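Local coordinates for putative Hit-like protein involved in cell-cycle regulation (Streptococcus mutans, PDB 3L7X), which binds zinc and probably acts as a histidine-triad (HIT) family nucleotide hydrolase or transferase, with a putative part in cell-cycle regulation, at residues 57-62 / 96-101; 77-82 / 89-94; 137-140 / 145-148. All coordinates share one frame; numbering follows the deposited sequence.

Contact 1 (57-62 / 96-101)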
loop_
_atom_site.group_PDB
_atom_site.type_symbol
_atom_site.label_atom_id
_atom_site.label_comp_id
_atom_site.label_asym_id
_atom_site.label_seq_id
_atom_site.Cartn_x
_atom_site.Cartn_y
_atom_site.Cartn_z
ATOM N N GLU A 57 15.090 -0.991 -13.496
ATOM C CA GLU A 57 14.646 -1.924 -14.519
ATOM C C GLU A 57 13.156 -2.294 -14.405
ATOM O O GLU A 57 12.503 -2.582 -15.434
ATOM C CB GLU A 57 15.531 -3.180 -14.507
ATOM N N ASP A 58 12.623 -2.293 -13.182
ATOM C CA ASP A 58 11.272 -2.773 -12.977
ATOM C C ASP A 58 10.242 -1.692 -12.699
ATOM O O ASP A 58 9.060 -1.939 -12.887
ATOM C CB ASP A 58 11.213 -3.776 -11.825
ATOM C CG ASP A 58 11.954 -5.051 -12.150
ATOM O OD1 ASP A 58 12.195 -5.267 -13.345
ATOM O OD2 ASP A 58 12.304 -5.807 -11.222
ATOM N N VAL A 59 10.706 -0.557 -12.184
ATOM C CA VAL A 59 9.825 0.448 -11.578
ATOM C C VAL A 59 10.144 1.893 -12.011
ATOM O O VAL A 59 11.279 2.224 -12.265
ATOM C CB VAL A 59 9.922 0.290 -9.996
ATOM C CG1 VAL A 59 9.660 1.567 -9.282
ATOM C CG2 VAL A 59 9.034 -0.847 -9.554
ATOM N N LEU A 60 9.126 2.744 -12.091
ATOM C CA LEU A 60 9.270 4.170 -12.333
ATOM C C LEU A 60 8.444 4.929 -11.284
ATOM O O LEU A 60 7.270 4.591 -11.016
ATOM C CB LEU A 60 8.767 4.536 -13.791
ATOM C CG LEU A 60 8.751 6.046 -14.043
ATOM C CD1 LEU A 60 10.200 6.636 -14.106
ATOM C CD2 LEU A 60 8.025 6.335 -15.365
ATOM N N ALA A 61 9.032 5.985 -10.701
ATOM C CA ALA A 61 8.264 6.807 -9.742
ATOM C C ALA A 61 8.354 8.239 -10.231
ATOM O O ALA A 61 9.421 8.676 -10.658
ATOM C CB ALA A 61 8.869 6.700 -8.308
ATOM N N PHE A 62 7.246 8.965 -10.199
ATOM C CA PHE A 62 7.244 10.371 -10.628
ATOM C C PHE A 62 6.271 11.129 -9.735
ATOM O O PHE A 62 5.405 10.513 -9.081
ATOM C CB PHE A 62 6.791 10.500 -12.111
ATOM C CG PHE A 62 5.547 9.696 -12.442
ATOM C CD1 PHE A 62 4.244 10.234 -12.213
ATOM C CD2 PHE A 62 5.671 8.439 -13.031
ATOM C CE1 PHE A 62 3.053 9.473 -12.531
ATOM C CE2 PHE A 62 4.473 7.667 -13.378
ATOM C CZ PHE A 62 3.183 8.203 -13.105
ATOM N N PHE A 96 6.745 -3.401 -4.691
ATOM C CA PHE A 96 6.856 -2.784 -3.376
ATOM C C PHE A 96 8.243 -2.856 -2.771
ATOM O O PHE A 96 8.548 -2.061 -1.861
ATOM C CB PHE A 96 5.845 -3.445 -2.447
ATOM C CG PHE A 96 4.436 -2.927 -2.663
ATOM C CD1 PHE A 96 3.971 -1.859 -1.944
ATOM C CD2 PHE A 96 3.585 -3.575 -3.560
ATOM C CE1 PHE A 96 2.653 -1.373 -2.155
ATOM C CE2 PHE A 96 2.256 -3.086 -3.750
ATOM C CZ PHE A 96 1.826 -1.989 -3.053
ATOM N N ALA A 97 9.120 -3.716 -3.296
ATOM C CA ALA A 97 10.474 -3.784 -2.738
ATOM C C ALA A 97 11.149 -2.403 -2.734
ATOM O O ALA A 97 11.924 -2.095 -1.864
ATOM C CB ALA A 97 11.314 -4.761 -3.574
ATOM N N ARG A 98 10.866 -1.593 -3.757
ATOM C CA ARG A 98 11.529 -0.288 -3.914
ATOM C C ARG A 98 10.885 0.805 -3.041
ATOM O O ARG A 98 11.457 1.873 -2.849
ATOM C CB ARG A 98 11.396 0.226 -5.374
ATOM C CG ARG A 98 11.252 -0.792 -6.507
ATOM C CD ARG A 98 12.341 -1.814 -6.525
ATOM N NE ARG A 98 12.912 -2.191 -7.841
ATOM C CZ ARG A 98 12.817 -3.398 -8.413
ATOM N NH1 ARG A 98 12.100 -4.379 -7.872
ATOM N NH2 ARG A 98 13.446 -3.638 -9.567
ATOM N N ILE A 99 9.709 0.524 -2.490
ATOM C CA ILE A 99 8.919 1.611 -1.926
ATOM C C ILE A 99 9.545 2.214 -0.630
ATOM O O ILE A 99 9.600 3.431 -0.482
ATOM C CB ILE A 99 7.473 1.243 -1.875
ATOM C CG1 ILE A 99 6.894 1.472 -3.329
ATOM C CG2 ILE A 99 6.738 2.091 -0.816
ATOM C CD1 ILE A 99 5.499 1.099 -3.512
ATOM N N PRO A 100 10.070 1.371 0.275
ATOM C CA PRO A 100 10.689 1.991 1.466
ATOM C C PRO A 100 11.807 3.012 1.157
ATOM O O PRO A 100 11.858 4.110 1.750
ATOM C CB PRO A 100 11.249 0.776 2.260
ATOM C CG PRO A 100 10.255 -0.370 1.915
ATOM C CD PRO A 100 9.949 -0.099 0.372
ATOM N N LYS A 101 12.661 2.662 0.201
ATOM C CA LYS A 101 13.782 3.521 -0.145
ATOM C C LYS A 101 13.256 4.842 -0.751
ATOM O O LYS A 101 13.737 5.949 -0.409
ATOM C CB LYS A 101 14.721 2.756 -1.084
ATOM C CG LYS A 101 15.659 3.587 -1.920
ATOM C CD LYS A 101 16.213 2.711 -3.055
ATOM C CE LYS A 101 17.058 3.512 -4.042
ATOM N NZ LYS A 101 17.839 2.651 -4.997
#
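Asp58 and Val59, at the start of strand 59-63 in the antiparallel sheet of the HIT fold, meet Arg98, where helix 89-97 gives way to helix 99-110. The backbones stand well apart, with Val59 CA and Arg98 CA 7.9 Å from each other, and the long arginine bridges the gap.

The charged part is a salt bridge: Arg98 NH2 reaches Asp58 OD2 at 3.0 Å. As a hydrogen bond it is weak (147° at the hydrogen). The carboxylate oxygen lies at the edge of the guanidinium, near its plane, but the two flat groups are turned 54° against each other, and the side chains cross almost at right angles. The stronger partner of Arg98 is Asp56, which forms a salt bridge with NE; OD1 of the same Asp56 accepts the backbone N-H groups of Asp58 and Val59. One carboxylate thus ties the strand start to the arginine, whose charge is probably shared between two acidic residues.

The apolar part lies nearer the arginine backbone. Arg98 meets Val59 through CG; beyond it the chain bends at chi2 and chi3, which turns the guanidinium toward Asp58 and Asp56. Val59 also packs on Val75 and Leu95, between sheet and helix. Its CG2 methyl comes to 3.8 Å from Arg98 CG, while its CG1 lies 4.0 Å from that same carbon.

Contact 2 (77-82 / 89-94). With ZN (zinc ion), chain B.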
loop_
_atom_site.group_PDB
_atom_site.type_symbol
_atom_site.label_atom_id
_atom_site.label_comp_id
_atom_site.label_asym_id
_atom_site.label_seq_id
_atom_site.Cartn_x
_atom_site.Cartn_y
_atom_site.Cartn_z
ATOM N N PRO A 77 4.793 -0.039 -11.812
ATOM C CA PRO A 77 5.661 -1.029 -12.485
ATOM C C PRO A 77 5.836 -0.650 -13.953
ATOM O O PRO A 77 4.910 -0.125 -14.514
ATOM C CB PRO A 77 4.840 -2.318 -12.423
ATOM C CG PRO A 77 3.424 -1.902 -12.240
ATOM C CD PRO A 77 3.394 -0.478 -11.705
ATOM N N LYS A 78 7.000 -0.907 -14.525
ATOM C CA LYS A 78 7.170 -0.719 -15.964
ATOM C C LYS A 78 6.319 -1.706 -16.752
ATOM O O LYS A 78 5.824 -1.373 -17.825
ATOM C CB LYS A 78 8.638 -0.825 -16.278
ATOM C CG LYS A 78 9.361 0.394 -15.763
ATOM C CD LYS A 78 10.780 0.436 -16.273
ATOM C CE LYS A 78 11.429 1.775 -16.005
ATOM N NZ LYS A 78 12.823 1.736 -16.541
ATOM N N GLU A 79 6.206 -2.929 -16.253
ATOM C CA GLU A 79 5.307 -3.904 -16.829
ATOM C C GLU A 79 3.854 -3.558 -16.470
ATOM O O GLU A 79 3.525 -3.419 -15.277
ATOM C CB GLU A 79 5.655 -5.322 -16.313
ATOM C CG GLU A 79 4.644 -6.368 -16.791
ATOM C CD GLU A 79 4.887 -7.703 -16.164
ATOM O OE1 GLU A 79 5.271 -8.636 -16.877
ATOM O OE2 GLU A 79 4.736 -7.836 -14.937
ATOM N N HIS A 80 2.999 -3.426 -17.475
ATOM C CA HIS A 80 1.611 -3.062 -17.234
ATOM C C HIS A 80 0.891 -4.204 -16.501
ATOM O O HIS A 80 1.000 -5.380 -16.851
ATOM C CB HIS A 80 0.873 -2.764 -18.561
ATOM C CG HIS A 80 -0.582 -2.451 -18.358
ATOM N ND1 HIS A 80 -1.058 -1.170 -18.324
ATOM C CD2 HIS A 80 -1.652 -3.251 -18.117
ATOM C CE1 HIS A 80 -2.366 -1.181 -18.116
ATOM N NE2 HIS A 80 -2.751 -2.437 -17.968
ATOM N N VAL A 81 0.160 -3.816 -15.453
ATOM C CA VAL A 81 -0.838 -4.648 -14.835
ATOM C C VAL A 81 -1.936 -3.729 -14.317
ATOM O O VAL A 81 -1.662 -2.577 -14.029
ATOM C CB VAL A 81 -0.187 -5.509 -13.702
ATOM C CG1 VAL A 81 0.463 -4.579 -12.581
ATOM C CG2 VAL A 81 -1.271 -6.474 -13.089
ATOM N N ARG A 82 -3.177 -4.195 -14.223
ATOM C CA ARG A 82 -4.276 -3.235 -14.004
ATOM C C ARG A 82 -4.200 -2.568 -12.595
ATOM O O ARG A 82 -4.411 -1.363 -12.479
ATOM C CB ARG A 82 -5.626 -3.912 -14.184
ATOM C CG ARG A 82 -6.822 -3.008 -14.059
ATOM C CD ARG A 82 -8.058 -3.831 -14.320
ATOM N NE ARG A 82 -9.346 -3.168 -14.071
ATOM C CZ ARG A 82 -10.043 -2.529 -15.028
ATOM N NH1 ARG A 82 -9.548 -2.476 -16.283
ATOM N NH2 ARG A 82 -11.250 -2.021 -14.758
ATOM N N GLN A 89 2.363 -12.751 -7.254
ATOM C CA GLN A 89 3.134 -12.432 -6.041
ATOM C C GLN A 89 4.451 -11.779 -6.486
ATOM O O GLN A 89 4.942 -10.843 -5.831
ATOM C CB GLN A 89 3.311 -13.655 -5.128
ATOM C CG GLN A 89 3.860 -14.791 -5.749
ATOM C CD GLN A 89 3.959 -15.929 -4.746
ATOM O OE1 GLN A 89 2.989 -16.254 -4.039
ATOM N NE2 GLN A 89 5.146 -16.506 -4.643
ATOM N N THR A 90 4.960 -12.218 -7.648
ATOM C CA THR A 90 6.192 -11.646 -8.162
ATOM C C THR A 90 6.034 -10.173 -8.557
ATOM O O THR A 90 6.886 -9.349 -8.251
ATOM C CB THR A 90 6.733 -12.460 -9.350
ATOM O OG1 THR A 90 7.135 -13.746 -8.858
ATOM C CG2 THR A 90 7.941 -11.781 -9.934
ATOM N N GLN A 91 4.940 -9.852 -9.240
ATOM C CA GLN A 91 4.676 -8.473 -9.583
ATOM C C GLN A 91 4.563 -7.567 -8.352
ATOM O O GLN A 91 5.081 -6.431 -8.351
ATOM C CB GLN A 91 3.391 -8.352 -10.392
ATOM C CG GLN A 91 3.543 -8.855 -11.873
ATOM C CD GLN A 91 2.235 -8.935 -12.587
ATOM O OE1 GLN A 91 1.208 -9.266 -12.012
ATOM N NE2 GLN A 91 2.275 -8.738 -13.932
ATOM N N ALA A 92 3.900 -8.079 -7.296
ATOM C CA ALA A 92 3.656 -7.273 -6.090
ATOM C C ALA A 92 4.992 -7.156 -5.337
ATOM O O ALA A 92 5.351 -6.069 -4.919
ATOM C CB ALA A 92 2.594 -7.927 -5.216
ATOM N N ALA A 93 5.735 -8.249 -5.258
ATOM C CA ALA A 93 7.005 -8.206 -4.531
ATOM C C ALA A 93 7.942 -7.219 -5.221
ATOM O O ALA A 93 8.573 -6.403 -4.569
ATOM C CB ALA A 93 7.619 -9.581 -4.417
ATOM N N ASN A 94 8.013 -7.267 -6.554
ATOM C CA ASN A 94 8.897 -6.343 -7.258
ATOM C C ASN A 94 8.536 -4.871 -7.149
ATOM O O ASN A 94 9.426 -4.025 -6.980
ATOM C CB ASN A 94 8.916 -6.656 -8.762
ATOM C CG ASN A 94 9.914 -7.700 -9.127
ATOM O OD1 ASN A 94 10.880 -7.946 -8.401
ATOM N ND2 ASN A 94 9.721 -8.308 -10.306
HETATM ZN ZN ZN B . -0.038 0.665 -18.739
HETATM O O HOH W 1 0.468 -8.021 -16.154
#
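In the zinc-bearing connection between strand 73-77 and helix 89-97 of the HIT fold, Glu79 and Val81 face Gln91 on that helix, while His80 between them turns away to bind zinc. His80 ND1 holds the zinc ion at 2.1 Å, and Cys38, Cys41 and His131 complete the Cys2His2 site.

The direct polar link runs from Gln91 NE2 to Glu79 OE2, 2.8 Å long and nearly straight at 171°. The acceptor lies in the amide plane of Gln91, yet the N-H arrives from above the carboxylate plane, 60° out of it; the two flat groups are almost perpendicular. Both chains are extended; Glu79 CG is anti to the backbone N (chi1 175°), which sends the carboxylate across to the helix.

A water joins the same amide nitrogen to the metal-binding residue's backbone, accepting from Gln91 NE2 at 3.0 Å and donating to His80 O at 2.8 Å. Gln91 OE1 in turn accepts from the backbone N of Thr88, so both ends of the amide are engaged and its rotation is probably fixed. Val81 adds only van der Waals contact across the two segments, its CG2 methyl lying 3.9 Å from Gln91 OE1.

Contact 3 (137-140 / 145-148)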
loop_
_atom_site.group_PDB
_atom_site.type_symbol
_atom_site.label_atom_id
_atom_site.label_comp_id
_atom_site.label_asym_id
_atom_site.label_seq_id
_atom_site.Cartn_x
_atom_site.Cartn_y
_atom_site.Cartn_z
ATOM N N VAL A 137 2.148 9.543 -0.143
ATOM C CA VAL A 137 1.534 10.851 0.166
ATOM C C VAL A 137 2.221 11.327 1.459
ATOM O O VAL A 137 1.854 10.892 2.599
ATOM C CB VAL A 137 0.029 10.716 0.417
ATOM C CG1 VAL A 137 -0.597 12.067 0.717
ATOM C CG2 VAL A 137 -0.684 10.038 -0.796
ATOM N N PRO A 138 3.181 12.231 1.325
ATOM C CA PRO A 138 3.810 12.793 2.563
ATOM C C PRO A 138 2.766 13.522 3.389
ATOM O O PRO A 138 1.824 14.172 2.859
ATOM C CB PRO A 138 4.843 13.777 1.973
ATOM C CG PRO A 138 5.241 13.127 0.605
ATOM C CD PRO A 138 3.812 12.760 0.094
ATOM N N ARG A 139 2.924 13.494 4.716
ATOM C CA ARG A 139 1.968 14.112 5.597
ATOM C C ARG A 139 2.743 15.104 6.522
ATOM O O ARG A 139 3.907 14.867 6.899
ATOM C CB ARG A 139 1.237 13.064 6.472
ATOM C CG ARG A 139 0.428 12.022 5.634
ATOM C CD ARG A 139 -0.680 12.790 4.858
ATOM N NE ARG A 139 -1.617 13.495 5.793
ATOM C CZ ARG A 139 -2.652 12.908 6.400
ATOM N NH1 ARG A 139 -2.897 11.589 6.281
ATOM N NH2 ARG A 139 -3.458 13.644 7.149
ATOM N N PHE A 140 2.123 16.250 6.778
ATOM C CA PHE A 140 2.752 17.349 7.511
ATOM C C PHE A 140 1.852 17.774 8.684
ATOM O O PHE A 140 0.707 18.165 8.495
ATOM C CB PHE A 140 2.980 18.528 6.530
ATOM C CG PHE A 140 3.755 18.142 5.334
ATOM C CD1 PHE A 140 5.156 18.208 5.352
ATOM C CD2 PHE A 140 3.101 17.664 4.180
ATOM C CE1 PHE A 140 5.909 17.838 4.269
ATOM C CE2 PHE A 140 3.851 17.291 3.082
ATOM C CZ PHE A 140 5.237 17.359 3.094
ATOM N N GLU A 145 -4.850 19.126 3.742
ATOM C CA GLU A 145 -6.263 19.047 3.433
ATOM C C GLU A 145 -6.547 17.599 3.002
ATOM O O GLU A 145 -7.687 17.141 2.952
ATOM C CB GLU A 145 -6.556 20.019 2.311
ATOM C CG GLU A 145 -6.203 21.471 2.694
ATOM C CD GLU A 145 -7.433 22.265 3.066
ATOM O OE1 GLU A 145 -7.417 23.496 2.840
ATOM O OE2 GLU A 145 -8.421 21.672 3.576
ATOM N N PHE A 146 -5.475 16.902 2.714
ATOM C CA PHE A 146 -5.535 15.450 2.543
ATOM C C PHE A 146 -5.934 14.680 3.806
ATOM O O PHE A 146 -5.473 14.986 4.889
ATOM C CB PHE A 146 -4.210 14.914 2.049
ATOM C CG PHE A 146 -4.249 13.421 1.786
ATOM C CD1 PHE A 146 -4.711 12.950 0.591
ATOM C CD2 PHE A 146 -3.870 12.524 2.729
ATOM C CE1 PHE A 146 -4.793 11.579 0.346
ATOM C CE2 PHE A 146 -3.924 11.164 2.495
ATOM C CZ PHE A 146 -4.386 10.672 1.291
ATOM N N ASP A 147 -6.757 13.647 3.662
ATOM C CA ASP A 147 -7.228 12.917 4.839
ATOM C C ASP A 147 -7.790 11.560 4.443
ATOM O O ASP A 147 -8.320 11.429 3.384
ATOM C CB ASP A 147 -8.375 13.719 5.465
ATOM C CG ASP A 147 -8.774 13.200 6.809
ATOM O OD1 ASP A 147 -7.868 12.822 7.592
ATOM O OD2 ASP A 147 -9.998 13.145 7.046
ATOM N N ILE A 148 -7.703 10.552 5.329
ATOM C CA ILE A 148 -8.392 9.271 5.124
ATOM C C ILE A 148 -9.431 9.165 6.239
ATOM O O ILE A 148 -9.059 9.318 7.399
ATOM C CB ILE A 148 -7.423 8.065 5.203
ATOM C CG1 ILE A 148 -6.209 8.275 4.234
ATOM C CG2 ILE A 148 -8.204 6.753 4.902
ATOM C CD1 ILE A 148 -5.187 7.136 4.183
HETATM O O HOH W 2 -5.288 10.451 7.382
#
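The Phe146 ring has the Val137 CG1 methyl over the centre of one face and the Arg139 guanidinium at its edge. The methyl stands 3.8 Å from the ring centroid and 9° off the normal, a well-centred CH-pi contact. At the edge, Arg139 NH1 lies 3.8 Å from Phe146 CD2; Arg139 CD comes equally near that atom but from out of the ring plane, on the side of Val137. With the planes 76° apart, the ring rim points at a guanidinium face, offset toward its border. Bends at chi2 and chi3, both near -60°, fold Arg139 back.

Arg139 NH2 approaches Phe146 O, 3.3 Å away over the guanidinium face, at too poor an angle for a hydrogen bond. Asn116 OD1 accepts from NH1 instead, and Asp144 forms a salt bridge with NE. A water in the guanidinium plane accepts from Arg139 NH1 at 2.9 Å and from Ile148 N at 3.2 Å.

Strand 134-139 of the HIT sheet is thereby joined to the chain leaving it, while its Pro138 packs on Leu106 and Thr110 of helix 99-110. Phe146 touches Ile118 of strand 114-121 and, edge-to-face, Phe150 of the second subunit, with which Asp147 and Ile148 form an antiparallel ladder.

Contacts 1 and 2 are neighbours, their centres 11 Å apart: they share helix 89-97 and touch through a probable hydrogen bond from Lys78 N to Asp58 O (2.8 Å). Contact 2 carries one zinc ligand, His80; in contact 1 the Val59 side chain lies about 9 Å from that of zinc-binding His131 and about 10 Å from that of His133, the predicted nucleotidylated histidine. Contact 3 reaches the same sheet as contact 1 but lies on the opposite side of the chain's centre from contact 2, its centre 21 Å from contact 1's and 26 Å from contact 2's, yet its Val137 side chain is about 10 Å from that of His133. All three touch the second subunit.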